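Side-chain contacts in oxidoreductase, Gfo/Idh/MocA family (Vibrio cholerae, PDB 1XEA), which probably acts as an NAD(P)-dependent oxidoreductase of the Gfo/Idh/MocA family, though its substrate is not established: residues A17-P20 against V21-W25; C181-D184 against D185-L188. All coordinates share one frame; numbering follows the deposited sequence.

Interaction 1 (A17-P20 against V21-W25)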
loop_
_atom_site.group_PDB
_atom_site.type_symbol
_atom_site.label_atom_id
_atom_site.label_comp_id
_atom_site.label_asym_id
_atom_site.label_seq_id
_atom_site.Cartn_x
_atom_site.Cartn_y
_atom_site.Cartn_z
ATOM N N ALA A 17 29.196 0.746 -5.419
ATOM C CA ALA A 17 28.686 2.107 -5.508
ATOM C C ALA A 17 29.676 3.154 -5.979
ATOM O O ALA A 17 29.491 3.785 -7.021
ATOM C CB ALA A 17 28.115 2.522 -4.154
ATOM N N TYR A 18 30.728 3.347 -5.196
ATOM C CA TYR A 18 31.728 4.358 -5.513
ATOM C C TYR A 18 32.334 4.267 -6.913
ATOM O O TYR A 18 32.151 5.166 -7.738
ATOM C CB TYR A 18 32.821 4.331 -4.451
ATOM C CG TYR A 18 32.312 4.743 -3.096
ATOM C CD1 TYR A 18 32.233 3.828 -2.059
ATOM C CD2 TYR A 18 31.931 6.062 -2.843
ATOM C CE1 TYR A 18 31.796 4.215 -0.797
ATOM C CE2 TYR A 18 31.492 6.463 -1.583
ATOM C CZ TYR A 18 31.431 5.534 -0.562
ATOM O OH TYR A 18 31.040 5.921 0.703
ATOM N N LEU A 19 33.045 3.183 -7.181
ATOM C CA LEU A 19 33.670 3.009 -8.482
ATOM C C LEU A 19 32.698 3.281 -9.632
ATOM O O LEU A 19 32.979 4.107 -10.507
ATOM C CB LEU A 19 34.247 1.601 -8.603
ATOM C CG LEU A 19 35.637 1.545 -9.227
ATOM C CD1 LEU A 19 36.031 0.091 -9.392
ATOM C CD2 LEU A 19 35.654 2.257 -10.567
ATOM N N PRO A 20 31.534 2.605 -9.641
ATOM C CA PRO A 20 30.593 2.853 -10.732
ATOM C C PRO A 20 30.126 4.303 -10.852
ATOM O O PRO A 20 29.877 4.790 -11.955
ATOM C CB PRO A 20 29.454 1.873 -10.436
ATOM C CG PRO A 20 29.532 1.666 -8.969
ATOM C CD PRO A 20 31.003 1.585 -8.718
ATOM N N VAL A 21 30.016 5.002 -9.730
ATOM C CA VAL A 21 29.578 6.390 -9.771
ATOM C C VAL A 21 30.699 7.292 -10.244
ATOM O O VAL A 21 30.474 8.187 -11.036
ATOM C CB VAL A 21 29.111 6.878 -8.387
ATOM C CG1 VAL A 21 28.922 8.385 -8.396
ATOM C CG2 VAL A 21 27.826 6.191 -8.013
ATOM N N LEU A 22 31.911 7.054 -9.763
ATOM C CA LEU A 22 33.026 7.884 -10.159
ATOM C C LEU A 22 33.489 7.680 -11.580
ATOM O O LEU A 22 33.740 8.648 -12.292
ATOM C CB LEU A 22 34.193 7.659 -9.225
ATOM C CG LEU A 22 34.268 8.683 -8.097
ATOM C CD1 LEU A 22 32.992 8.688 -7.267
ATOM C CD2 LEU A 22 35.462 8.341 -7.244
ATOM N N ALA A 23 33.612 6.420 -11.990
ATOM C CA ALA A 23 34.072 6.083 -13.340
ATOM C C ALA A 23 33.174 6.689 -14.408
ATOM O O ALA A 23 33.493 6.669 -15.591
ATOM C CB ALA A 23 34.127 4.577 -13.503
ATOM N N GLN A 24 32.059 7.251 -13.971
ATOM C CA GLN A 24 31.096 7.848 -14.872
ATOM C C GLN A 24 31.046 9.365 -14.681
ATOM O O GLN A 24 30.544 10.090 -15.537
ATOM C CB GLN A 24 29.733 7.198 -14.604
ATOM C CG GLN A 24 28.532 7.956 -15.096
ATOM C CD GLN A 24 27.796 8.642 -13.974
ATOM O OE1 GLN A 24 28.355 9.479 -13.264
ATOM N NE2 GLN A 24 26.532 8.284 -13.796
ATOM N N TRP A 25 31.575 9.846 -13.558
ATOM C CA TRP A 25 31.570 11.279 -13.265
ATOM C C TRP A 25 32.394 12.064 -14.274
ATOM O O TRP A 25 33.490 11.665 -14.655
ATOM C CB TRP A 25 32.102 11.540 -11.853
ATOM C CG TRP A 25 31.132 12.265 -10.972
ATOM C CD1 TRP A 25 30.137 11.712 -10.196
ATOM C CD2 TRP A 25 31.044 13.681 -10.779
ATOM N NE1 TRP A 25 29.444 12.702 -9.535
ATOM C CE2 TRP A 25 29.978 13.918 -9.875
ATOM C CE3 TRP A 25 31.760 14.776 -11.282
ATOM C CZ2 TRP A 25 29.611 15.207 -9.463
ATOM C CZ3 TRP A 25 31.398 16.066 -10.873
ATOM C CH2 TRP A 25 30.330 16.269 -9.971
#
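V21 meets A17 in the C-terminal part of helix 12-22, the helix of the beta-alpha-beta unit that joins strands 3-8 and 28-33 of the Rossmann fold. V21 N donates to A17 O at 3.0 Å, a less certain bond because the placement of A17 O is doubtful. CG1 of V21 lies anti to its backbone N (chi1 169°), which leaves CG2 beside that N and facing back to A17. L22 N is held more firmly: Y18 O lies 2.8 Å away, with an N-H...O angle of 168°. CD1 of L22 also passes 3.7 Å from Y18 O, on the side where both residues pack on M7 and M68 of the parallel sheet and on helix 268-281. Y18 OH is hydrogen-bonded to D93 OD1. A23 N reaches L19 O at 2.8 Å, again at 168°, while A23 CB touches L19 CD2 at 4.0 Å. Q24 CB packs 3.6 Å from the O of P20, the residue that lacks an N-H and where the helix kinks because the bond back to the previous turn is missing. W25 then closes a type I turn, its N bonded to L22 O at 2.8 Å.

Interaction 2 (C181-D184 against D185-L188); sequences CNLD and DLHL
L186 N donates to L183 O at 3.1 Å, with an N-H...O angle of 143° and the donor standing above the carbonyl plane. The bond spans residues i and i+3, and the CA atoms of L183 and L186 are 5.0 Å apart, so residues 183-186 form a beta turn, a distorted relative of type II. D185, the third residue, takes a positive phi (46°). This turn brings the chain out of the loop after helix 160-175 and into strand 186-193, the outermost of its sheet within this chain, where H187 stacks on H187 of the third subunit. On the apolar side L183 CD2 lies 4.1 Å from L186 CD2, the two side chains crossing at a slant, and 4.3 Å from L188 CD1. CG of L186 is anti to its backbone N (chi1 -177°), which carries it away from the turn's carbonyl and sets CD1 3.7 Å from N182 O. Q305 of helix 286-311 touches L183 and L188, while V202 and W204 of strand 196-206 touch L186. The leucines thus pack together and against the fold. D184 OD2 and D185 OD2 are 4.6 Å apart; if both are ionised the like charges would disfavour each other, probably eased by solvent, as both residues are exposed.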
loop_
_atom_site.group_PDB
_atom_site.type_symbol
_atom_site.label_atom_id
_atom_site.label_comp_id
_atom_site.label_asym_id
_atom_site.label_seq_id
_atom_site.Cartn_x
_atom_site.Cartn_y
_atom_site.Cartn_z
ATOM N N CYS A 181 27.078 13.740 21.530
ATOM C CA CYS A 181 28.363 13.068 21.641
ATOM C C CYS A 181 28.523 12.246 22.903
ATOM O O CYS A 181 29.643 11.941 23.300
ATOM C CB CYS A 181 29.468 14.109 21.579
ATOM S SG CYS A 181 29.224 15.389 22.796
ATOM N N ASN A 182 27.406 11.891 23.529
ATOM C CA ASN A 182 27.426 11.095 24.752
ATOM C C ASN A 182 26.069 10.445 25.023
ATOM O O ASN A 182 25.250 10.269 24.116
ATOM C CB ASN A 182 27.816 11.968 25.948
ATOM C CG ASN A 182 26.885 13.158 26.138
ATOM O OD1 ASN A 182 26.884 13.787 27.192
ATOM N ND2 ASN A 182 26.096 13.475 25.113
ATOM N N LEU A 183 25.837 10.098 26.283
ATOM C CA LEU A 183 24.589 9.469 26.682
ATOM C C LEU A 183 23.735 10.395 27.533
ATOM O O LEU A 183 22.783 9.960 28.182
ATOM C CB LEU A 183 24.868 8.182 27.451
ATOM C CG LEU A 183 25.678 7.115 26.722
ATOM C CD1 LEU A 183 25.737 5.894 27.613
ATOM C CD2 LEU A 183 25.045 6.756 25.381
ATOM N N ASP A 184 24.078 11.678 27.527
ATOM C CA ASP A 184 23.333 12.660 28.298
ATOM C C ASP A 184 21.874 12.715 27.892
ATOM O O ASP A 184 21.550 12.863 26.715
ATOM C CB ASP A 184 23.949 14.045 28.128
ATOM C CG ASP A 184 24.884 14.400 29.256
ATOM O OD1 ASP A 184 25.751 13.556 29.590
ATOM O OD2 ASP A 184 24.751 15.523 29.799
ATOM N N ASP A 185 20.997 12.605 28.882
ATOM C CA ASP A 185 19.558 12.660 28.653
ATOM C C ASP A 185 19.167 11.778 27.480
ATOM O O ASP A 185 18.249 12.100 26.722
ATOM C CB ASP A 185 19.124 14.102 28.367
ATOM C CG ASP A 185 19.642 15.088 29.405
ATOM O OD1 ASP A 185 19.432 14.850 30.619
ATOM O OD2 ASP A 185 20.256 16.106 29.004
ATOM N N LEU A 186 19.869 10.658 27.340
ATOM C CA LEU A 186 19.611 9.732 26.251
ATOM C C LEU A 186 19.145 8.401 26.800
ATOM O O LEU A 186 19.638 7.946 27.827
ATOM C CB LEU A 186 20.886 9.556 25.421
ATOM C CG LEU A 186 20.844 8.667 24.176
ATOM C CD1 LEU A 186 21.898 9.149 23.195
ATOM C CD2 LEU A 186 21.060 7.212 24.557
ATOM N N HIS A 187 18.187 7.788 26.118
ATOM C CA HIS A 187 17.645 6.504 26.540
ATOM C C HIS A 187 18.112 5.389 25.617
ATOM O O HIS A 187 17.684 5.287 24.470
ATOM C CB HIS A 187 16.125 6.557 26.554
ATOM C CG HIS A 187 15.489 5.415 27.280
ATOM N ND1 HIS A 187 14.634 4.524 26.665
ATOM C CD2 HIS A 187 15.562 5.033 28.578
ATOM C CE1 HIS A 187 14.205 3.646 27.555
ATOM N NE2 HIS A 187 14.752 3.933 28.723
ATOM N N LEU A 188 18.990 4.547 26.140
ATOM C CA LEU A 188 19.547 3.447 25.378
ATOM C C LEU A 188 18.828 2.153 25.742
ATOM O O LEU A 188 18.600 1.868 26.916
ATOM C CB LEU A 188 21.029 3.352 25.701
ATOM C CG LEU A 188 21.943 2.619 24.738
ATOM C CD1 LEU A 188 23.372 2.758 25.244
ATOM C CD2 LEU A 188 21.568 1.159 24.633
#

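Interaction 1 is buried and interaction 2 lies at the surface, on opposite sides of the chain's centre, their own centres 38 Å apart. They share no helix or strand: residues 17-25 cover the C-terminal part of helix 12-22 and the loop that follows, whereas residues 181-188 lead into the outermost strand, within this chain, of the mixed sheet. Chemistry follows place. In interaction 1 two sound i to i+4 backbone bonds carry the contact, with a third less sure, under apolar cover from the parallel sheet and helix 268-281; in interaction 2 one turn bond and contacts among three leucines make it up. A17, Q24 and A23, weakly bonded to R48 there, meet the second subunit; H187 meets the third.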